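BH1408 protein (Bacillus halodurans, PDB 4E0A) probably acts as an N-acetyltransferase of the GNAT family, moving an acetyl group from acetyl-CoA to an amine. Local coordinates at residues A[68-73]-A[92-97]; A[88-93]-A[126-131]. The protein carries 1 engineered substitution. One frame throughout, in Å; residues are numbered along the deposited sequence.

Interaction 1: residues A[68-73]-A[92-97]. With PO4 (phosphate ion), chain E.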
# COMPACT_ATOMS: atom_id res chain seq x y z
N ALA A 68 23.66 8.63 -6.22
CA ALA A 68 22.31 8.11 -6.18
C ALA A 68 22.35 6.60 -5.97
O ALA A 68 23.34 5.96 -6.28
CB ALA A 68 21.59 8.40 -7.50
N TYR A 69 21.26 6.04 -5.46
CA TYR A 69 21.17 4.59 -5.41
C TYR A 69 19.73 4.16 -5.43
O TYR A 69 18.81 4.95 -5.21
CB TYR A 69 21.83 4.02 -4.15
CG TYR A 69 20.93 4.07 -2.93
CD1 TYR A 69 20.80 5.24 -2.20
CD2 TYR A 69 20.21 2.94 -2.53
CE1 TYR A 69 19.96 5.31 -1.08
CE2 TYR A 69 19.36 3.00 -1.38
CZ TYR A 69 19.25 4.20 -0.68
OH TYR A 69 18.43 4.30 0.43
N SER A 70 19.53 2.87 -5.69
CA SER A 70 18.19 2.32 -5.65
C SER A 70 18.25 0.89 -5.15
O SER A 70 19.25 0.18 -5.38
CB SER A 70 17.55 2.37 -7.05
OG SER A 70 16.21 1.91 -6.99
N VAL A 71 17.20 0.47 -4.44
CA VAL A 71 17.05 -0.92 -4.05
C VAL A 71 15.77 -1.44 -4.67
O VAL A 71 14.72 -0.82 -4.54
CB VAL A 71 16.93 -1.06 -2.53
CG1 VAL A 71 16.75 -2.54 -2.16
CG2 VAL A 71 18.16 -0.48 -1.84
N ILE A 72 15.85 -2.58 -5.36
CA ILE A 72 14.69 -3.13 -6.04
C ILE A 72 14.57 -4.61 -5.68
O ILE A 72 15.55 -5.22 -5.26
CB ILE A 72 14.76 -2.95 -7.58
CG1 ILE A 72 15.85 -3.84 -8.18
CG2 ILE A 72 15.00 -1.48 -7.96
CD1 ILE A 72 16.12 -3.56 -9.64
N HIS A 73 13.37 -5.15 -5.82
CA HIS A 73 13.08 -6.52 -5.44
C HIS A 73 12.23 -7.17 -6.51
O HIS A 73 11.31 -6.54 -7.04
CB HIS A 73 12.31 -6.55 -4.13
CG HIS A 73 12.97 -5.79 -3.02
ND1 HIS A 73 13.73 -6.41 -2.05
CD2 HIS A 73 12.99 -4.47 -2.72
CE1 HIS A 73 14.18 -5.51 -1.20
NE2 HIS A 73 13.74 -4.32 -1.58
N SER A 92 11.94 -0.35 -3.53
CA SER A 92 11.81 -0.03 -2.11
C SER A 92 12.55 1.26 -1.74
O SER A 92 12.17 1.94 -0.79
CB SER A 92 12.29 -1.21 -1.25
OG SER A 92 13.67 -1.45 -1.45
N ASP A 93 13.57 1.60 -2.51
CA ASP A 93 14.31 2.84 -2.29
C ASP A 93 14.81 3.40 -3.62
O ASP A 93 15.23 2.65 -4.50
CB ASP A 93 15.52 2.59 -1.37
CG ASP A 93 15.11 1.98 -0.04
OD1 ASP A 93 15.11 0.73 0.07
OD2 ASP A 93 14.78 2.76 0.88
N LEU A 94 14.77 4.71 -3.76
CA LEU A 94 15.48 5.38 -4.86
C LEU A 94 15.79 6.80 -4.43
O LEU A 94 14.90 7.67 -4.42
CB LEU A 94 14.66 5.34 -6.16
CG LEU A 94 15.37 5.70 -7.48
CD1 LEU A 94 14.60 5.18 -8.68
CD2 LEU A 94 15.61 7.22 -7.63
N CYS A 95 17.05 7.04 -4.09
CA CYS A 95 17.47 8.32 -3.56
C CYS A 95 18.54 8.97 -4.44
O CYS A 95 19.50 8.31 -4.83
CB CYS A 95 18.04 8.16 -2.15
SG CYS A 95 17.00 7.22 -1.00
N VAL A 96 18.35 10.25 -4.74
CA VAL A 96 19.38 11.04 -5.39
C VAL A 96 19.83 12.08 -4.37
O VAL A 96 19.00 12.71 -3.73
CB VAL A 96 18.85 11.74 -6.66
CG1 VAL A 96 19.91 12.63 -7.28
CG2 VAL A 96 18.35 10.70 -7.69
N ASP A 97 21.14 12.20 -4.19
CA ASP A 97 21.75 13.14 -3.26
C ASP A 97 21.18 14.53 -3.52
O ASP A 97 21.23 15.02 -4.66
CB ASP A 97 23.27 13.14 -3.48
CG ASP A 97 24.04 13.94 -2.42
OD1 ASP A 97 23.46 14.78 -1.71
OD2 ASP A 97 25.27 13.73 -2.33
P PO4 E . 10.55 4.81 -3.38
O1 PO4 E . 11.77 4.83 -2.48
O2 PO4 E . 10.16 6.22 -3.77
O3 PO4 E . 10.86 4.03 -4.62
O4 PO4 E . 9.41 4.14 -2.65
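Tyr69 and Cys95 pair in both directions, Tyr69 N to Cys95 O at 2.9 Å and Cys95 N to Tyr69 O, within two antiparallel strands whose axes lie at 169°. At Val71 the pairing widens into a classic beta bulge: Ser92 N bonds to Val71 O at 3.0 Å, and Asp93 N reaches the same oxygen only weakly. Asp93 O is gripped twice, by Val71 N and, 2.8 Å away, by Ser70 OG, which lies anti to its backbone N (chi1 -176°) and approaches in the carbonyl plane. On the other face Asp93 CB and Cys95 SG both approach the Tyr69 ring obliquely, SG 3.5 Å from Tyr69 CE1. Tyr69 and Cys95 also pack on helix 11-28. Ser92 OG meets the His73 ring at its edge, in plane, 2.9 Å from NE2, either atom being a possible donor. A phosphate, probably from the crystallisation liquor, accepts a weak bond from Leu94 N through its O1. Leu94, in a non-hydrogen-bonded pair with Ser70, turns this N away from strand 68-73, leaving it to outside acceptors, as in GNAT relatives, where the backbone of this bulged strand usually bonds to the pantetheine arm of acetyl-CoA.

Interaction 2: residues A[88-93]-A[126-131]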
# COMPACT_ATOMS: atom_id res chain seq x y z
N THR A 88 6.43 -8.60 -10.53
CA THR A 88 6.79 -7.19 -10.64
C THR A 88 8.20 -6.92 -10.15
O THR A 88 8.82 -7.76 -9.48
CB THR A 88 5.85 -6.28 -9.79
OG1 THR A 88 5.81 -6.74 -8.43
CG2 THR A 88 4.43 -6.25 -10.37
N VAL A 89 8.69 -5.73 -10.48
CA VAL A 89 9.85 -5.18 -9.79
C VAL A 89 9.32 -4.16 -8.80
O VAL A 89 8.59 -3.24 -9.19
CB VAL A 89 10.82 -4.49 -10.75
CG1 VAL A 89 11.88 -3.72 -9.97
CG2 VAL A 89 11.46 -5.50 -11.68
N TYR A 90 9.69 -4.29 -7.53
CA TYR A 90 9.26 -3.32 -6.54
C TYR A 90 10.44 -2.47 -6.11
O TYR A 90 11.46 -3.00 -5.63
CB TYR A 90 8.65 -4.00 -5.32
CG TYR A 90 8.13 -3.02 -4.30
CD1 TYR A 90 6.93 -2.35 -4.51
CD2 TYR A 90 8.83 -2.75 -3.12
CE1 TYR A 90 6.43 -1.44 -3.57
CE2 TYR A 90 8.35 -1.84 -2.19
CZ TYR A 90 7.14 -1.20 -2.42
OH TYR A 90 6.65 -0.30 -1.49
N ILE A 91 10.32 -1.17 -6.30
CA ILE A 91 11.38 -0.25 -5.90
C ILE A 91 11.13 0.16 -4.45
O ILE A 91 10.21 0.93 -4.17
CB ILE A 91 11.38 1.01 -6.78
CG1 ILE A 91 11.57 0.64 -8.26
CG2 ILE A 91 12.47 1.96 -6.31
CD1 ILE A 91 11.44 1.83 -9.19
N SER A 92 11.94 -0.35 -3.53
CA SER A 92 11.81 -0.03 -2.11
C SER A 92 12.55 1.26 -1.74
O SER A 92 12.17 1.94 -0.79
CB SER A 92 12.29 -1.21 -1.25
OG SER A 92 13.67 -1.45 -1.45
N ASP A 93 13.57 1.60 -2.51
CA ASP A 93 14.31 2.84 -2.29
C ASP A 93 14.81 3.40 -3.62
O ASP A 93 15.23 2.65 -4.50
CB ASP A 93 15.52 2.59 -1.37
CG ASP A 93 15.11 1.98 -0.04
OD1 ASP A 93 15.11 0.73 0.07
OD2 ASP A 93 14.78 2.76 0.88
N GLU A 126 6.61 -1.30 -9.70
CA GLU A 126 5.77 -0.68 -8.69
C GLU A 126 6.62 -0.04 -7.59
O GLU A 126 7.78 -0.41 -7.41
CB GLU A 126 4.82 -1.71 -8.08
CG GLU A 126 3.90 -2.39 -9.09
CD GLU A 126 2.91 -3.33 -8.42
OE1 GLU A 126 3.20 -3.80 -7.29
OE2 GLU A 126 1.84 -3.60 -9.01
N LEU A 127 6.04 0.92 -6.87
CA LEU A 127 6.68 1.52 -5.70
C LEU A 127 5.61 2.21 -4.88
O LEU A 127 4.49 2.40 -5.35
CB LEU A 127 7.76 2.54 -6.12
CG LEU A 127 7.33 3.75 -6.95
CD1 LEU A 127 6.72 4.90 -6.11
CD2 LEU A 127 8.53 4.25 -7.73
N ASP A 128 5.96 2.62 -3.66
CA ASP A 128 5.04 3.40 -2.87
C ASP A 128 5.63 4.75 -2.54
O ASP A 128 6.80 4.87 -2.21
CB ASP A 128 4.66 2.68 -1.58
CG ASP A 128 3.79 1.46 -1.84
OD1 ASP A 128 4.30 0.33 -1.74
OD2 ASP A 128 2.60 1.64 -2.18
N VAL A 129 4.80 5.78 -2.63
CA VAL A 129 5.26 7.12 -2.31
C VAL A 129 4.25 7.82 -1.38
O VAL A 129 3.03 7.67 -1.52
CB VAL A 129 5.51 7.94 -3.60
CG1 VAL A 129 4.21 8.11 -4.39
CG2 VAL A 129 6.14 9.28 -3.26
N TYR A 130 4.77 8.57 -0.42
CA TYR A 130 3.91 9.30 0.52
C TYR A 130 3.29 10.55 -0.09
O TYR A 130 3.92 11.23 -0.91
CB TYR A 130 4.65 9.60 1.83
CG TYR A 130 4.64 8.39 2.71
CD1 TYR A 130 5.54 7.36 2.50
CD2 TYR A 130 3.68 8.24 3.70
CE1 TYR A 130 5.51 6.23 3.27
CE2 TYR A 130 3.64 7.11 4.49
CZ TYR A 130 4.57 6.10 4.26
OH TYR A 130 4.56 4.95 5.03
N ASP A 131 2.05 10.83 0.31
CA ASP A 131 1.23 11.87 -0.32
C ASP A 131 1.87 13.25 -0.28
O ASP A 131 1.71 14.04 -1.21
CB ASP A 131 -0.16 11.89 0.35
CG ASP A 131 -1.07 13.01 -0.16
OD1 ASP A 131 -1.44 12.98 -1.35
OD2 ASP A 131 -1.43 13.91 0.64
O HOH W 1 5.23 -5.13 -6.36
O HOH W 2 8.58 2.01 -2.44
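Tyr90 reaches Asp128 on strand 126-130 with the CD1-CE1 side of its ring and its hydroxyl. From CB, CG stands anti to the backbone N (chi1 -177°); CD1 then lies 3.6 Å from Glu126 O, CE1 is 3.7 Å from Leu127 CA, and OH ends at Asp128 OD1. That hydrogen bond, modelled at a very short 2.4 Å, meets the ring at its edge and in plane, with the carboxylate turned 54° from the ring. The backbones pair in parallel: Glu126 N gives to Val89 O, and Ile91 N to Glu126 O at 2.9 Å, both nearly straight. A water lies within hydrogen-bonding distance of Ile91 O and, weakly, Tyr90 OH, and accepts from Asp128 N, bridging the strands, whose axes diverge by 31°. A second water links Thr88 OG1 to Glu126 OE1, while Thr88 CG2 packs 3.8 Å from Glu126 CD; OE2 of that carboxylate is held by Arg86 and Gln148. Among the apolar side chains, Ile91 and Leu127 lie side by side, CB to CB 4.0 Å. Asp128 OD2 is hydrogen-bonded to Thr151 OG1 of the second subunit, so one carboxylate ties Tyr90 to the dimer interface, and water takes over where direct strand pairing ends.

In the fold
Interactions 1 and 2 lie about 10 Å apart, centre to centre, on one mixed sheet and share strand 86-96, which pairs antiparallel with 65-77 and parallel with 124-130. Along the chain the hairpin of interaction 1 comes first; helix 105-119 then crosses over to strand 124-130, completing the beta-alpha-beta unit of interaction 2. The two contacts meet directly, His73 O probably accepting from Tyr90 N, and both include Ser92 and Asp93. From the bulge onward strand 86-96 no longer pairs with 124-130, consistent with the splayed strands of GNAT folds, where acetyl-CoA usually binds. Strand 124-130 also pairs antiparallel with the second subunit, continuing the sheet across the dimer.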